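Local coordinates for protein neuraminidase (Influenza A virus, PDB 4K3Y) that forms the beta-propeller ectodomain of a neuraminidase-like surface protein of a bat influenza A virus, its enzymatic role remaining uncertain, at residues C199-S203 with G204-C208; Q309-S312 with N313-I316. All coordinates share one frame; numbering follows the deposited sequence.

Contact 1: C199-S203 with G204-C208; sequences CYYTS and GKVKC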
loop_
_atom_site.group_PDB
_atom_site.type_symbol
_atom_site.label_atom_id
_atom_site.label_comp_id
_atom_site.label_asym_id
_atom_site.label_seq_id
_atom_site.Cartn_x
_atom_site.Cartn_y
_atom_site.Cartn_z
ATOM N N CYS C 199 21.613 -21.527 -5.702
ATOM C CA CYS C 199 21.876 -21.751 -7.105
ATOM C C CYS C 199 21.963 -20.464 -7.909
ATOM O O CYS C 199 21.477 -19.418 -7.482
ATOM C CB CYS C 199 20.805 -22.687 -7.681
ATOM S SG CYS C 199 20.491 -24.178 -6.681
ATOM N N TYR C 200 22.591 -20.554 -9.076
ATOM C CA TYR C 200 22.561 -19.479 -10.062
ATOM C C TYR C 200 22.531 -20.086 -11.457
ATOM O O TYR C 200 22.876 -21.249 -11.646
ATOM C CB TYR C 200 23.755 -18.537 -9.893
ATOM C CG TYR C 200 25.105 -19.170 -10.144
ATOM C CD1 TYR C 200 25.749 -19.915 -9.159
ATOM C CD2 TYR C 200 25.749 -19.001 -11.360
ATOM C CE1 TYR C 200 26.990 -20.485 -9.396
ATOM C CE2 TYR C 200 26.981 -19.567 -11.603
ATOM C CZ TYR C 200 27.596 -20.307 -10.618
ATOM O OH TYR C 200 28.822 -20.865 -10.857
ATOM N N TYR C 201 22.101 -19.306 -12.435
ATOM C CA TYR C 201 22.092 -19.769 -13.822
ATOM C C TYR C 201 23.139 -19.030 -14.645
ATOM O O TYR C 201 23.256 -17.799 -14.566
ATOM C CB TYR C 201 20.707 -19.545 -14.453
ATOM C CG TYR C 201 20.628 -19.897 -15.923
ATOM C CD1 TYR C 201 20.418 -21.212 -16.322
ATOM C CD2 TYR C 201 20.768 -18.923 -16.911
ATOM C CE1 TYR C 201 20.349 -21.554 -17.659
ATOM C CE2 TYR C 201 20.702 -19.256 -18.260
ATOM C CZ TYR C 201 20.490 -20.576 -18.628
ATOM O OH TYR C 201 20.418 -20.944 -19.960
ATOM N N THR C 202 23.906 -19.781 -15.425
ATOM C CA THR C 202 24.671 -19.172 -16.501
ATOM C C THR C 202 25.095 -20.233 -17.504
ATOM O O THR C 202 25.233 -21.403 -17.137
ATOM C CB THR C 202 25.896 -18.410 -15.967
ATOM O OG1 THR C 202 26.483 -17.637 -17.024
ATOM C CG2 THR C 202 26.918 -19.382 -15.385
ATOM N N SER C 203 25.273 -19.820 -18.764
ATOM C CA SER C 203 25.813 -20.682 -19.826
ATOM C C SER C 203 25.028 -21.976 -20.023
ATOM O O SER C 203 25.615 -23.031 -20.288
ATOM C CB SER C 203 27.290 -21.016 -19.559
ATOM O OG SER C 203 28.128 -19.883 -19.731
ATOM N N GLY C 204 23.708 -21.900 -19.874
ATOM C CA GLY C 204 22.867 -23.063 -20.086
ATOM C C GLY C 204 22.768 -24.052 -18.933
ATOM O O GLY C 204 22.000 -25.016 -19.009
ATOM N N LYS C 205 23.530 -23.835 -17.867
ATOM C CA LYS C 205 23.435 -24.716 -16.705
ATOM C C LYS C 205 22.941 -23.995 -15.448
ATOM O O LYS C 205 23.268 -22.826 -15.207
ATOM C CB LYS C 205 24.782 -25.397 -16.427
ATOM C CG LYS C 205 25.157 -26.448 -17.455
ATOM C CD LYS C 205 26.663 -26.674 -17.516
ATOM C CE LYS C 205 27.052 -27.394 -18.801
ATOM N NZ LYS C 205 25.958 -27.324 -19.827
ATOM N N VAL C 206 22.133 -24.693 -14.656
ATOM C CA VAL C 206 21.904 -24.264 -13.286
ATOM C C VAL C 206 23.056 -24.795 -12.449
ATOM O O VAL C 206 23.418 -25.966 -12.562
ATOM C CB VAL C 206 20.601 -24.804 -12.702
ATOM C CG1 VAL C 206 20.456 -24.352 -11.247
ATOM C CG2 VAL C 206 19.424 -24.326 -13.516
ATOM N N LYS C 207 23.643 -23.932 -11.625
ATOM C CA LYS C 207 24.744 -24.345 -10.769
ATOM C C LYS C 207 24.412 -24.133 -9.283
ATOM O O LYS C 207 23.976 -23.050 -8.891
ATOM C CB LYS C 207 26.027 -23.628 -11.197
ATOM C CG LYS C 207 26.385 -23.850 -12.660
ATOM C CD LYS C 207 27.797 -23.351 -12.947
ATOM C CE LYS C 207 28.100 -23.240 -14.438
ATOM N NZ LYS C 207 29.127 -22.167 -14.693
ATOM N N CYS C 208 24.605 -25.169 -8.470
ATOM C CA CYS C 208 24.209 -25.107 -7.065
ATOM C C CYS C 208 25.353 -25.457 -6.118
ATOM O O CYS C 208 26.200 -26.290 -6.433
ATOM C CB CYS C 208 23.030 -26.044 -6.812
ATOM S SG CYS C 208 21.608 -25.630 -7.773
#
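Tyr200 and Lys207 face each other in a beta hairpin, where the first two strands of a four-stranded antiparallel propeller blade are joined by a type I' turn from Thr202 to Lys205. Lys207 CB sits over one face of the Tyr200 ring, 4.0 Å from its centroid and offset toward the rim, in a CH-pi contact. Beyond CG the lysine runs extended: its CD comes 3.4 Å from Tyr200 OH, and its NZ reaches Thr202 CG2 at 3.6 Å. A chi1 of 64°, which sets CG opposite the CA hydrogen, places the tyrosine ring for this. Beneath the side chains, Tyr200 and Lys207 form a hydrogen-bonded pair, with Lys207 N donating almost straight to Tyr200 O at 2.8 Å. Thr202 and Lys205 make the second such pair, next to the turn. The other face carries Tyr201, Val206 and the two cysteines; Tyr201 CD1 lies 4.3 Å from Val206 CG2, and the tyrosine hydroxyl passes alongside Gly204.

Farther out, Tyr201 OH bonds to Glu13 OE2 and Thr202 OG1 to Glu13 O, while Tyr200 OH bonds to Glu270 O. The backbone of Val206 pairs with Phe224 on the third strand, extending the blade. At the end of the hairpin remote from the turn, Cys199 SG and Cys208 SG join a non-hydrogen-bonded pair through a disulfide of 2.1 Å, with chi3 108°.

Contact 2: Q309-S312 with N313-I316; sequences QLLS and NSTI. With NAG (2-acetamido-2-deoxy-beta-D-glucopyranose), chain I.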
loop_
_atom_site.group_PDB
_atom_site.type_symbol
_atom_site.label_atom_id
_atom_site.label_comp_id
_atom_site.label_asym_id
_atom_site.label_seq_id
_atom_site.Cartn_x
_atom_site.Cartn_y
_atom_site.Cartn_z
ATOM N N GLN C 309 37.469 -9.325 3.210
ATOM C CA GLN C 309 36.800 -9.469 4.503
ATOM C C GLN C 309 35.640 -8.491 4.681
ATOM O O GLN C 309 35.741 -7.501 5.421
ATOM C CB GLN C 309 37.793 -9.353 5.640
ATOM C CG GLN C 309 38.618 -10.600 5.810
ATOM C CD GLN C 309 39.950 -10.288 6.403
ATOM O OE1 GLN C 309 40.911 -10.003 5.679
ATOM N NE2 GLN C 309 40.024 -10.302 7.730
ATOM N N LEU C 310 34.535 -8.818 4.013
ATOM C CA LEU C 310 33.318 -7.997 3.971
ATOM C C LEU C 310 32.741 -7.607 5.348
ATOM O O LEU C 310 32.414 -6.432 5.572
ATOM C CB LEU C 310 32.255 -8.666 3.086
ATOM C CG LEU C 310 32.661 -8.847 1.603
ATOM C CD1 LEU C 310 31.542 -9.436 0.734
ATOM C CD2 LEU C 310 33.127 -7.526 1.012
ATOM N N LEU C 311 32.626 -8.569 6.270
ATOM C CA LEU C 311 32.135 -8.270 7.622
ATOM C C LEU C 311 33.074 -8.776 8.711
ATOM O O LEU C 311 33.800 -9.737 8.503
ATOM C CB LEU C 311 30.741 -8.846 7.847
ATOM C CG LEU C 311 29.535 -8.228 7.132
ATOM C CD1 LEU C 311 29.280 -8.936 5.822
ATOM C CD2 LEU C 311 28.343 -8.379 8.020
ATOM N N SER C 312 33.032 -8.137 9.879
ATOM C CA SER C 312 33.916 -8.477 10.997
ATOM C C SER C 312 33.148 -8.430 12.298
ATOM O O SER C 312 33.265 -9.308 13.147
ATOM C CB SER C 312 35.044 -7.460 11.087
ATOM O OG SER C 312 35.611 -7.266 9.810
ATOM N N ASN C 313 32.374 -7.367 12.440
ATOM C CA ASN C 313 31.662 -7.084 13.660
ATOM C C ASN C 313 30.630 -8.148 13.995
ATOM O O ASN C 313 30.499 -8.567 15.143
ATOM C CB ASN C 313 30.955 -5.724 13.545
ATOM C CG ASN C 313 31.917 -4.540 13.615
ATOM O OD1 ASN C 313 33.131 -4.679 13.403
ATOM N ND2 ASN C 313 31.361 -3.357 13.913
ATOM N N SER C 314 29.890 -8.598 12.997
ATOM C CA SER C 314 28.660 -9.309 13.302
ATOM C C SER C 314 28.734 -10.835 13.208
ATOM O O SER C 314 29.683 -11.415 12.654
ATOM C CB SER C 314 27.481 -8.719 12.497
ATOM O OG SER C 314 27.748 -8.786 11.126
ATOM N N THR C 315 27.730 -11.470 13.807
ATOM C CA THR C 315 27.633 -12.927 13.890
ATOM C C THR C 315 26.826 -13.488 12.714
ATOM O O THR C 315 25.642 -13.195 12.560
ATOM C CB THR C 315 27.003 -13.333 15.236
ATOM O OG1 THR C 315 27.868 -12.910 16.294
ATOM C CG2 THR C 315 26.814 -14.826 15.328
ATOM N N ILE C 316 27.497 -14.284 11.888
ATOM C CA ILE C 316 26.953 -14.806 10.630
ATOM C C ILE C 316 26.235 -16.152 10.809
ATOM O O ILE C 316 26.594 -16.961 11.664
ATOM C CB ILE C 316 28.076 -15.023 9.576
ATOM C CG1 ILE C 316 29.054 -13.839 9.536
ATOM C CG2 ILE C 316 27.498 -15.344 8.193
ATOM C CD1 ILE C 316 28.421 -12.471 9.442
HETATM C C1 NAG I . 32.279 -2.245 13.894
HETATM C C2 NAG I . 31.373 -1.100 13.442
HETATM C C3 NAG I . 32.090 0.237 13.539
HETATM C C4 NAG I . 32.787 0.404 14.884
HETATM C C5 NAG I . 33.608 -0.833 15.214
HETATM C C6 NAG I . 34.259 -0.753 16.588
HETATM C C7 NAG I . 29.711 -1.518 11.670
HETATM C C8 NAG I . 29.510 -1.366 10.192
HETATM N N2 NAG I . 30.967 -1.293 12.066
HETATM O O3 NAG I . 31.176 1.289 13.322
HETATM O O4 NAG I . 33.644 1.513 14.795
HETATM O O5 NAG I . 32.754 -1.952 15.188
HETATM O O6 NAG I . 33.368 -1.274 17.549
HETATM O O7 NAG I . 28.778 -1.842 12.419
#
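From Leu311 onward the backbone turns a corner through Ser312, Asn313 and Ser314, bringing Ser312 C within 3.3 Å of Ser314 N as the chain passes from one propeller blade to the next. A classic beta bulge precedes the corner, since Leu310 and Leu311 both face Phe288 on the adjoining strand.

On the inner side of the bend, Leu311 uses its CD2 branch for two neighbours. That methyl lies 3.2 Å from Ser314 OG and 4.3 Å from Ile316 CD1, so the last part of the first strand packs against the start of the second. Both Leu311 and Ile316 also pack on Ile338, which carries the apolar contact into the next blade. With chi1 at 58°, OG is flanked by both backbone branches of Ser314 and turned to the side where Leu311 lies; its polar partner is the terminal carboxylate oxygen OXT of Gly369. The same C-terminal residue makes backbone hydrogen bonds to Ser312 and Asn313, while Ser312 OG bonds to Asn367. Lys286 NZ holds the corner a second way, binding Asn313 O and Thr315 OG1.

Asn313, Ser314 and Thr315 spell an N-glycosylation sequon, and the sugar is present. It is hydrogen-bonded to Glu75 and Gln76 of a neighbouring subunit, placing the glycan at the tetramer interface. The link itself is Asn313 ND2 to NAG C1, 1.4 Å long, with Asn313 OD1 3.3 Å from the ring oxygen NAG O5.

Overall arrangement
From the N terminus, strand 20-26 goes first into the sheet that the chain completes last, beside 349-359. Three four-stranded blades follow, within 40-98, 101-134 and 150-187, before contact 1 closes a two-residue turn between the first and second strands of the next. After strands 221-224 and 230-233 finish that blade, another is built from 268-269 through 306-311, and contact 2 leads out of its last strand into 315-322, opening the blade that 20-26 completes. The two contacts follow in series, neither crossing nor enclosing the other, with centres 28 Å apart. They illustrate two propeller connections: contact 1 works within a blade, contact 2 between blades.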